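Local coordinates for GST N-terminal domain-containing protein (Pseudomonas syringae pv. tomato, PDB 3IC8), which is of unknown function but belongs to the glutathione S-transferase family and may bind glutathione through its N-terminal domain, at the interface of chains A and B. Sequence-based numbering; all coordinates share one arbitrary frame. Chains: chain A/B, uncharacterized GST-like proteinprotein.

Contact 1 and contact 2 are patches of one two-fold interface, their C-alpha centres about 17 Å apart, each with a twin. They share no residues. Contact 1 is polar: the end of helix 180-193 and the short helix 200-203 of chain A meet loops from the N-terminal region of chain B. Contact 2 is apolar and sets the segment after helix 88-110 of chain A, around the 3-10 helix 113-115, against the end of the same helix in chain B. Together they suggest that this pair, among four deposited copies, is a dimer, as is common in this family, though the structure alone does not prove it.

Contact 1: the interface of chains A and B. Residues chain A 193, 196, 199-200, 203-204; chain B 9, 36-37.
The A:Asp203 side chain reaches across to B:Tyr9 and B:Ser36. A:Asp203 CB, the first carbon, runs beside B:Ser36 and comes within 4.2 Å of B:Ile37 CG1. The side chain leaves the short helix 200-203 with CG anti to its own carbonyl carbon (chi1 -69°), which carries the carboxylate out toward chain B. At the tip the two oxygens divide the work. A:Asp203 OD2 accepts hydrogen bonds from more than one donor of chain B: B:Ser36 OG lies 2.5 Å from A:Asp203 OD2 and meets its anti lone pair, while the phenol OH of B:Tyr9 comes in on the syn side, 20° out of the carboxylate plane. A:Asp203 OD1 turns back to its own chain and pairs through its syn lone pair with A:Lys193 NZ at 3.2 Å, a salt bridge that helps fix the rotation of the carboxylate.

B:Tyr9 and A:Asp203 meet tip to tip, ring and carboxylate planes turned 57° apart. The lysine crosses the tyrosine at about a right angle, and A:Lys193 NZ donates to B:Tyr9 OH at 2.7 Å. The phenol oxygen therefore accepts from the lysine and donates to the aspartate. The lysine amine and the hydroxyl donors around it would be expected to stabilise a negative charge on A:Asp203, though protonation is not seen. At the ring edge, in plane, the backbone O of A:Lys193 sits 3.5 Å from B:Tyr9 CE2.

Beneath this polar cluster the A:Ala199 methyl touches both the tyrosine and the serine, its CB 3.5 Å from B:Ser36 CB. Farther along, A:Pro200 CB touches B:Ile37 CD1 at 3.7 Å. The same isoleucine tip is modelled too close to the A:Asp204 carboxylate, so that approach is doubtful. The site ties the C-terminal helical region of one chain to the N-terminal region of its neighbour, probably fixing how the two copies are set against each other.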
ATOM      1  N   LYS A 193      15.114   4.703 -10.129  1.00 23.40           N
ATOM      2  CA  LYS A 193      14.136   5.260  -9.235  1.00 23.14           C
ATOM      3  C   LYS A 193      14.662   6.378  -8.348  1.00 22.68           C
ATOM      4  O   LYS A 193      13.921   7.125  -7.824  1.00 21.97           O
ATOM      5  CB  LYS A 193      13.539   4.164  -8.388  1.00 23.05           C
ATOM      6  CG  LYS A 193      12.685   3.206  -9.133  1.00 25.09           C
ATOM      7  CD  LYS A 193      11.403   3.827  -9.583  1.00 26.65           C
ATOM      8  CE  LYS A 193      10.330   3.627  -8.576  1.00 25.98           C
ATOM      9  NZ  LYS A 193       9.084   4.218  -9.001  1.00 27.47           N
ATOM     10  N   PRO A 196      14.570  11.934 -10.388  1.00 25.11           N
ATOM     11  CA  PRO A 196      13.394  12.380 -11.099  1.00 24.85           C
ATOM     12  C   PRO A 196      13.573  12.274 -12.577  1.00 24.48           C
ATOM     13  O   PRO A 196      12.653  11.952 -13.275  1.00 24.89           O
ATOM     14  CB  PRO A 196      13.297  13.825 -10.676  1.00 25.11           C
ATOM     15  CG  PRO A 196      13.858  13.854  -9.382  1.00 24.82           C
ATOM     16  CD  PRO A 196      14.844  12.792  -9.239  1.00 25.10           C
ATOM     17  N   ALA A 199      13.615   8.291 -13.454  1.00 21.64           N
ATOM     18  CA  ALA A 199      12.455   7.522 -13.058  1.00 21.25           C
ATOM     19  C   ALA A 199      11.482   7.131 -14.179  1.00 20.33           C
ATOM     20  O   ALA A 199      10.884   6.097 -14.138  1.00 20.19           O
ATOM     21  CB  ALA A 199      11.765   8.192 -11.966  1.00 21.32           C
ATOM     22  N   PRO A 200      11.363   7.968 -15.186  1.00 19.82           N
ATOM     23  CA  PRO A 200      10.510   7.682 -16.323  1.00 19.64           C
ATOM     24  C   PRO A 200      10.990   6.471 -17.102  1.00 19.10           C
ATOM     25  O   PRO A 200      10.241   5.847 -17.782  1.00 19.50           O
ATOM     26  CB  PRO A 200      10.628   8.948 -17.141  1.00 19.72           C
ATOM     27  CG  PRO A 200      10.931   9.934 -16.212  1.00 19.59           C
ATOM     28  CD  PRO A 200      11.845   9.343 -15.265  1.00 19.80           C
ATOM     29  N   ASP A 203       8.941   4.323 -14.863  1.00 17.22           N
ATOM     30  CA  ASP A 203       7.552   4.682 -14.633  1.00 17.71           C
ATOM     31  C   ASP A 203       6.668   4.697 -15.885  1.00 18.16           C
ATOM     32  O   ASP A 203       5.474   4.598 -15.792  1.00 18.36           O
ATOM     33  CB  ASP A 203       7.450   5.977 -13.830  1.00 17.56           C
ATOM     34  CG  ASP A 203       7.903   5.815 -12.401  1.00 18.00           C
ATOM     35  OD1 ASP A 203       8.051   4.694 -11.953  1.00 20.41           O
ATOM     36  OD2 ASP A 203       8.129   6.798 -11.718  1.00 17.81           O
ATOM     37  N   ASP A 204       7.301   4.817 -17.039  1.00 17.92           N
ATOM     38  CA  ASP A 204       6.655   4.804 -18.329  1.00 18.54           C
ATOM     39  C   ASP A 204       6.067   3.473 -18.686  1.00 18.34           C
ATOM     40  O   ASP A 204       5.294   3.378 -19.594  1.00 18.27           O
ATOM     41  CB  ASP A 204       7.608   5.212 -19.415  1.00 18.66           C
ATOM     42  CG  ASP A 204       7.786   6.657 -19.476  1.00 21.72           C
ATOM     43  OD1 ASP A 204       8.453   7.151 -20.374  1.00 24.89           O
ATOM     44  OD2 ASP A 204       7.259   7.317 -18.598  1.00 25.64           O
TER
ATOM     45  N   TYR B   9       8.201  12.313  -4.611  1.00 24.99           N
ATOM     46  CA  TYR B   9       8.482  11.052  -5.201  1.00 24.88           C
ATOM     47  C   TYR B   9       9.363  10.337  -4.199  1.00 25.03           C
ATOM     48  O   TYR B   9      10.446  10.728  -3.955  1.00 24.78           O
ATOM     49  CB  TYR B   9       9.188  11.272  -6.519  1.00 24.72           C
ATOM     50  CG  TYR B   9       9.311  10.056  -7.385  1.00 25.69           C
ATOM     51  CD1 TYR B   9       8.271   9.634  -8.176  1.00 25.08           C
ATOM     52  CD2 TYR B   9      10.476   9.342  -7.425  1.00 26.11           C
ATOM     53  CE1 TYR B   9       8.387   8.548  -8.945  1.00 24.53           C
ATOM     54  CE2 TYR B   9      10.591   8.266  -8.202  1.00 26.78           C
ATOM     55  CZ  TYR B   9       9.551   7.867  -8.958  1.00 26.33           C
ATOM     56  OH  TYR B   9       9.689   6.778  -9.730  1.00 26.32           O
ATOM     57  N   SER B  36       6.696  10.767 -11.670  1.00 26.00           N
ATOM     58  CA  SER B  36       7.890  11.175 -12.380  1.00 26.12           C
ATOM     59  C   SER B  36       7.531  11.715 -13.739  1.00 26.64           C
ATOM     60  O   SER B  36       8.146  12.610 -14.250  1.00 26.82           O
ATOM     61  CB  SER B  36       8.866  10.020 -12.516  1.00 25.74           C
ATOM     62  OG  SER B  36       8.273   8.898 -13.091  1.00 23.45           O
ATOM     63  N   ILE B  37       6.540  11.109 -14.344  1.00 27.46           N
ATOM     64  CA  ILE B  37       6.129  11.500 -15.663  1.00 28.40           C
ATOM     65  C   ILE B  37       5.411  12.821 -15.707  1.00 28.83           C
ATOM     66  O   ILE B  37       4.617  13.127 -14.858  1.00 28.74           O
ATOM     67  CB  ILE B  37       5.203  10.471 -16.266  1.00 28.49           C
ATOM     68  CG1 ILE B  37       5.801   9.094 -16.111  1.00 28.54           C
ATOM     69  CG2 ILE B  37       4.980  10.779 -17.707  1.00 28.80           C
ATOM     70  CD1 ILE B  37       6.928   8.845 -17.002  1.00 28.08           C
TER

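Contact 2: the interface of chains A and B. Residues chain A 112-113, 116; chain B 107-108, 111.
Torsions of A:Met116, built as selenomethionine, bring its side chain against B:Val107, B:Ser108 and B:Phe111: chi1 of 99°, well away from a staggered value, starts the chain off, chi2 is roughly extended, and chi3 of -1° folds the terminal methyl back until it eclipses CB about the CG-SE bond. Such an eclipsed end is unusual, so the exact place of the methyl deserves caution at this resolution. On the other side, B:Phe111 holds CG anti to its carbonyl carbon, chi1 -64°, which carries the ring beside the base of the selenomethionine.

From its base outward, A:Met116 touches chain B along its whole length. A:Met116 CB lies 4.0 Å from B:Phe111 CD2, a carbon of the ring, and is about as near to the branch point of B:Val107. A:Met116 CG rests beside one valine methyl, B:Val107 CG2, at 4.1 Å, the two side chains crossing at a slant. The selenium, A:Met116 SE, passes B:Ser108 OG at 4.0 Å without bonding to it. As modelled, A:Met116 CE lies 3.4 Å from B:Ser108 CA and 3.7 Å from B:Phe111 CB, approximate values given the strained torsions.

A second, lighter touch comes from the main chain of A:Gln112, whose carbonyl O packs 3.6 Å from B:Phe111 CB. The ring carbon CD of A:Pro113 lies 3.7 Å from the B:Phe111 carbonyl O. No hydrogen bond crosses this patch, so van der Waals packing carries it, with A:Met116 burying more surface than any other residue here.

In the fold, the chain B residues come from the last turn of helix 88-110 and the residue just after it, while chain A contributes the segment around the 3-10 helix 113-115. The model of chain A breaks after A:Met116, so this packing sits at the visible end of that segment.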
ATOM      1  N   GLN A 112      25.163  10.224 -14.998  1.00 22.15           N
ATOM      2  CA  GLN A 112      25.591  11.181 -15.968  1.00 22.73           C
ATOM      3  C   GLN A 112      25.015  12.505 -15.536  1.00 22.72           C
ATOM      4  O   GLN A 112      24.093  12.544 -14.788  1.00 22.10           O
ATOM      5  CB  GLN A 112      25.167  10.788 -17.376  1.00 22.72           C
ATOM      6  CG  GLN A 112      23.757  10.434 -17.511  1.00 24.33           C
ATOM      7  CD  GLN A 112      23.306  10.375 -18.943  1.00 28.89           C
ATOM      8  OE1 GLN A 112      23.593  11.255 -19.736  1.00 31.66           O
ATOM      9  NE2 GLN A 112      22.575   9.344 -19.279  1.00 28.89           N
ATOM     10  N   PRO A 113      25.572  13.584 -16.030  1.00 23.01           N
ATOM     11  CA  PRO A 113      25.328  14.931 -15.554  1.00 23.60           C
ATOM     12  C   PRO A 113      23.904  15.352 -15.735  1.00 24.23           C
ATOM     13  O   PRO A 113      23.410  16.183 -15.031  1.00 23.88           O
ATOM     14  CB  PRO A 113      26.200  15.751 -16.463  1.00 23.41           C
ATOM     15  CG  PRO A 113      27.269  14.901 -16.803  1.00 23.03           C
ATOM     16  CD  PRO A 113      26.842  13.501 -16.734  1.00 23.23           C
HETATM   17  N   MSE A 116      21.262  15.594 -12.681  1.00 26.36           N
HETATM   18  CA  MSE A 116      21.367  16.496 -11.546  1.00 26.52           C
HETATM   19  C   MSE A 116      20.541  17.758 -11.700  1.00 26.48           C
HETATM   20  O   MSE A 116      19.368  17.702 -12.034  1.00 26.59           O
HETATM   21  CB  MSE A 116      22.833  16.833 -11.271  1.00 20.00           C
HETATM   22  CG  MSE A 116      23.307  18.136 -11.809  1.00 20.00           C
HETATM   23 SE   MSE A 116      25.168  18.181 -12.253  1.00 20.00          SE
HETATM   24  CE  MSE A 116      25.722  16.459 -11.787  1.00 20.00           C
TER
ATOM     25  N   VAL B 107      26.245  17.106  -6.008  1.00 20.84           N
ATOM     26  CA  VAL B 107      25.576  16.468  -7.137  1.00 21.35           C
ATOM     27  C   VAL B 107      26.460  16.277  -8.381  1.00 21.81           C
ATOM     28  O   VAL B 107      26.328  15.326  -9.096  1.00 22.00           O
ATOM     29  CB  VAL B 107      24.186  17.065  -7.467  1.00 21.19           C
ATOM     30  CG1 VAL B 107      23.266  16.892  -6.348  1.00 21.08           C
ATOM     31  CG2 VAL B 107      24.272  18.479  -7.835  1.00 22.05           C
ATOM     32  N   SER B 108      27.331  17.230  -8.630  1.00 21.68           N
ATOM     33  CA  SER B 108      28.281  17.131  -9.692  1.00 22.20           C
ATOM     34  C   SER B 108      29.243  16.017  -9.447  1.00 21.84           C
ATOM     35  O   SER B 108      29.657  15.375 -10.374  1.00 20.89           O
ATOM     36  CB  SER B 108      29.006  18.438  -9.903  1.00 21.93           C
ATOM     37  OG  SER B 108      28.099  19.485  -9.890  1.00 23.89           O
ATOM     38  N   PHE B 111      26.956  12.493  -9.887  1.00 21.46           N
ATOM     39  CA  PHE B 111      26.367  12.125 -11.139  1.00 22.22           C
ATOM     40  C   PHE B 111      27.313  12.286 -12.284  1.00 22.94           C
ATOM     41  O   PHE B 111      27.171  13.144 -13.089  1.00 22.59           O
ATOM     42  CB  PHE B 111      25.069  12.868 -11.367  1.00 21.91           C
ATOM     43  CG  PHE B 111      24.020  12.534 -10.374  1.00 21.80           C
ATOM     44  CD1 PHE B 111      23.367  11.332 -10.407  1.00 21.22           C
ATOM     45  CD2 PHE B 111      23.695  13.413  -9.389  1.00 20.67           C
ATOM     46  CE1 PHE B 111      22.426  11.038  -9.480  1.00 20.00           C
ATOM     47  CE2 PHE B 111      22.766  13.111  -8.477  1.00 20.19           C
ATOM     48  CZ  PHE B 111      22.129  11.928  -8.519  1.00 19.49           C
TER